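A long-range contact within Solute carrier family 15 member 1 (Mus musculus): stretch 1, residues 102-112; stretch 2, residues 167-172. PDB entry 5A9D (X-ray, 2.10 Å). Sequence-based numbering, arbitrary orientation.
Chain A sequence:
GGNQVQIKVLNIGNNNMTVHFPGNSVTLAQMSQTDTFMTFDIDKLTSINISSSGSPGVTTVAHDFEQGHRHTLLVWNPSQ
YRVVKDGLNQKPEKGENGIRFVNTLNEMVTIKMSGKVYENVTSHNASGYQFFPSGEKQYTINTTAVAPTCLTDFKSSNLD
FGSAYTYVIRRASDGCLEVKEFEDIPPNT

Stretch 1 (102-112) VNTLNEMVTIK
Stretch 2 167-172: YVIRRA

Two segments whose touching residues lie at least 58 positions apart in sequence meet here as neighbouring parallel β-strands, burying 444 Å² in total. Strand 102-103 ends at a turn, and the chain returns as strand 109-112; strand 167-171 lies alongside the first. Val-102 pairs with Val-168 (CA to CA, 4.6 Å) and Asn-103 with Ile-169 (CA to CA, 5.1 Å). Extended torsions support this register: phi/psi is -117/128 at Val-102, -99/121 at Asn-103, -95/120 at Val-168 and -93/125 at Ile-169. At Thr-104 (-104/1) the first strand leaves its extended path, while Arg-170 continues at -141/174.

The backbone hydrogen bonds follow the parallel pattern, in which one residue bonds to the two flanking its partner. Val-102 N donates to Tyr-167 O (2.8 Å, 164°), and Ile-169 N donates to Val-102 O (2.8 Å, 178°), so Val-102 spans Val-168. The CA of Val-168 adds a CA-H...O contact to Val-102 O at 3.6 Å. Next, Thr-104 N donates to Ile-169 O (3.0 Å, 150°).

That carbonyl is shared. Thr-104, with chi1 p, brings its hydroxyl back to the strand, and OG1 donates to Ile-169 O at 2.7 Å. A water oxygen lies 2.7 Å from Thr-104 OG1, to which the water donates, and 3.2 Å from Arg-171 N, from which it accepts, extending the polar link. Threonine suits this position just past the strand because its methyl also packs, CG2 lying 3.6 Å from Val-168 CG1.

Side chains alternate across the sheet. Val-102 and Val-168, both t, share one face, with Val-102 CB 4.0 Å from Val-168 CG2; branching at CB favours such extended backbone. On the face of Asn-103 and Ile-169, Ile-169 (chi1 m, chi2 t) is the hydrophobic centre, with 115 Å² covered. Its CD1 meets Val-109 CG2 at 3.8 Å and Ile-111 CD1 at 3.9 Å, while its CG2 lies 4.0 Å from Leu-105 CD1. Val-109 and Ile-111, both chi1 m, the latter with chi2 at 98°, between wells, point toward the second stretch, whereas the intervening Thr-110 points away. Leu-105 (m, t) starts sideways, but its end comes nearer; CD2 reaches Arg-171 CD at 3.7 Å, an aliphatic part of the arginine.

Asn-103 instead braces the turn within its own stretch. With chi1 t and chi2 24°, its OD1 accepts from Leu-105 N (2.9 Å) and its ND2 donates to Glu-107 O (2.9 Å). An amide can donate and accept at once, allowing one buried side chain to tie down two points of the loop.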

# COMPACT_ATOMS: atom_id res chain seq x y z
N VAL A 102 -9.37 -10.08 -6.33
CA VAL A 102 -8.64 -9.78 -7.55
C VAL A 102 -9.71 -9.74 -8.64
O VAL A 102 -10.46 -10.70 -8.80
CB VAL A 102 -7.50 -10.80 -7.86
CG1 VAL A 102 -6.99 -10.66 -9.30
CG2 VAL A 102 -6.35 -10.64 -6.87
N ASN A 103 -9.72 -8.65 -9.40
CA ASN A 103 -10.67 -8.49 -10.49
C ASN A 103 -10.00 -8.84 -11.81
O ASN A 103 -9.01 -8.23 -12.15
CB ASN A 103 -11.22 -7.05 -10.50
CG ASN A 103 -12.17 -6.77 -11.64
OD1 ASN A 103 -12.79 -7.67 -12.18
ND2 ASN A 103 -12.35 -5.51 -11.95
N THR A 104 -10.53 -9.83 -12.55
CA THR A 104 -9.96 -10.15 -13.88
C THR A 104 -10.86 -9.62 -15.00
O THR A 104 -10.55 -9.81 -16.16
CB THR A 104 -9.67 -11.65 -14.06
OG1 THR A 104 -10.90 -12.35 -14.21
CG2 THR A 104 -8.84 -12.24 -12.92
N LEU A 105 -11.97 -8.95 -14.65
CA LEU A 105 -12.91 -8.42 -15.63
C LEU A 105 -12.40 -7.12 -16.22
O LEU A 105 -11.51 -6.51 -15.64
CB LEU A 105 -14.31 -8.24 -14.99
CG LEU A 105 -14.86 -9.45 -14.21
CD1 LEU A 105 -16.16 -9.09 -13.53
CD2 LEU A 105 -15.01 -10.68 -15.10
N ASN A 106 -13.00 -6.68 -17.36
CA ASN A 106 -12.62 -5.47 -18.09
C ASN A 106 -13.29 -4.20 -17.55
O ASN A 106 -13.02 -3.09 -18.03
CB ASN A 106 -12.86 -5.67 -19.61
CG ASN A 106 -12.04 -6.83 -20.16
OD1 ASN A 106 -10.84 -6.98 -19.86
ND2 ASN A 106 -12.67 -7.71 -20.92
N GLU A 107 -14.15 -4.36 -16.55
CA GLU A 107 -14.87 -3.30 -15.84
C GLU A 107 -14.55 -3.43 -14.36
O GLU A 107 -14.18 -4.52 -13.90
CB GLU A 107 -16.40 -3.40 -16.04
CG GLU A 107 -16.90 -3.33 -17.49
CD GLU A 107 -16.53 -2.10 -18.30
OE1 GLU A 107 -16.48 -0.99 -17.73
OE2 GLU A 107 -16.32 -2.25 -19.53
N MET A 108 -14.69 -2.33 -13.61
CA MET A 108 -14.48 -2.29 -12.17
C MET A 108 -15.52 -3.16 -11.46
O MET A 108 -16.63 -3.35 -11.96
CB MET A 108 -14.63 -0.85 -11.66
CG MET A 108 -13.46 0.05 -12.00
SD MET A 108 -13.88 1.74 -11.53
CE MET A 108 -12.43 2.63 -12.14
N VAL A 109 -15.18 -3.64 -10.27
CA VAL A 109 -16.08 -4.46 -9.47
C VAL A 109 -16.16 -3.90 -8.05
O VAL A 109 -15.18 -3.38 -7.54
CB VAL A 109 -15.71 -5.97 -9.46
CG1 VAL A 109 -15.87 -6.60 -10.84
CG2 VAL A 109 -14.33 -6.24 -8.88
N THR A 110 -17.31 -4.06 -7.41
CA THR A 110 -17.51 -3.66 -6.03
C THR A 110 -17.94 -4.90 -5.28
O THR A 110 -18.83 -5.63 -5.72
CB THR A 110 -18.46 -2.45 -5.92
OG1 THR A 110 -17.76 -1.32 -6.41
CG2 THR A 110 -18.89 -2.18 -4.46
N ILE A 111 -17.30 -5.14 -4.14
CA ILE A 111 -17.59 -6.29 -3.31
C ILE A 111 -18.05 -5.79 -1.99
O ILE A 111 -17.40 -4.91 -1.42
CB ILE A 111 -16.39 -7.27 -3.14
CG1 ILE A 111 -15.82 -7.68 -4.49
CG2 ILE A 111 -16.80 -8.50 -2.30
CD1 ILE A 111 -14.56 -6.87 -4.90
N LYS A 112 -19.16 -6.37 -1.47
CA LYS A 112 -19.68 -6.01 -0.16
C LYS A 112 -19.72 -7.32 0.62
O LYS A 112 -20.29 -8.31 0.14
CB LYS A 112 -21.09 -5.36 -0.23
CG LYS A 112 -21.12 -4.04 -1.00
CD LYS A 112 -22.17 -3.11 -0.45
CE LYS A 112 -22.35 -1.86 -1.28
NZ LYS A 112 -23.54 -1.08 -0.85
N TYR A 167 -9.50 -13.94 -3.39
CA TYR A 167 -10.66 -14.39 -4.15
C TYR A 167 -10.56 -13.77 -5.54
O TYR A 167 -10.51 -12.55 -5.66
CB TYR A 167 -11.93 -13.95 -3.38
CG TYR A 167 -12.27 -14.82 -2.19
CD1 TYR A 167 -11.28 -15.47 -1.46
CD2 TYR A 167 -13.59 -15.06 -1.83
CE1 TYR A 167 -11.59 -16.34 -0.40
CE2 TYR A 167 -13.92 -15.93 -0.78
CZ TYR A 167 -12.92 -16.55 -0.06
OH TYR A 167 -13.24 -17.39 0.98
N VAL A 168 -10.36 -14.61 -6.56
CA VAL A 168 -10.18 -14.14 -7.95
C VAL A 168 -11.53 -14.18 -8.64
O VAL A 168 -12.12 -15.23 -8.77
CB VAL A 168 -9.08 -14.94 -8.72
CG1 VAL A 168 -9.04 -14.54 -10.19
CG2 VAL A 168 -7.71 -14.77 -8.08
N ILE A 169 -12.00 -13.02 -9.11
CA ILE A 169 -13.28 -12.87 -9.80
C ILE A 169 -13.04 -13.00 -11.28
O ILE A 169 -12.26 -12.22 -11.83
CB ILE A 169 -13.88 -11.48 -9.44
CG1 ILE A 169 -14.04 -11.34 -7.89
CG2 ILE A 169 -15.21 -11.23 -10.23
CD1 ILE A 169 -14.30 -9.80 -7.42
N ARG A 170 -13.76 -13.91 -11.96
CA ARG A 170 -13.64 -14.08 -13.42
C ARG A 170 -14.98 -14.36 -14.06
O ARG A 170 -15.95 -14.65 -13.35
CB ARG A 170 -12.68 -15.23 -13.75
CG ARG A 170 -13.07 -16.58 -13.16
CD ARG A 170 -12.44 -17.70 -13.94
NE ARG A 170 -12.14 -18.86 -13.10
CZ ARG A 170 -11.89 -20.08 -13.56
NH1 ARG A 170 -11.93 -20.32 -14.87
NH2 ARG A 170 -11.61 -21.06 -12.72
N ARG A 171 -15.00 -14.40 -15.41
CA ARG A 171 -16.19 -14.76 -16.18
C ARG A 171 -16.35 -16.26 -16.10
O ARG A 171 -15.37 -16.97 -16.30
CB ARG A 171 -16.06 -14.38 -17.67
CG ARG A 171 -16.12 -12.90 -18.04
CD ARG A 171 -17.36 -12.18 -17.55
NE ARG A 171 -18.53 -12.39 -18.40
CZ ARG A 171 -18.82 -11.66 -19.48
NH1 ARG A 171 -17.99 -10.71 -19.88
NH2 ARG A 171 -19.92 -11.90 -20.16
N ALA A 172 -17.56 -16.74 -15.78
CA ALA A 172 -17.90 -18.18 -15.80
C ALA A 172 -18.22 -18.57 -17.23
O ALA A 172 -18.51 -17.69 -18.04
CB ALA A 172 -19.11 -18.43 -14.91
O HOH W 1 -12.24 -13.14 -16.43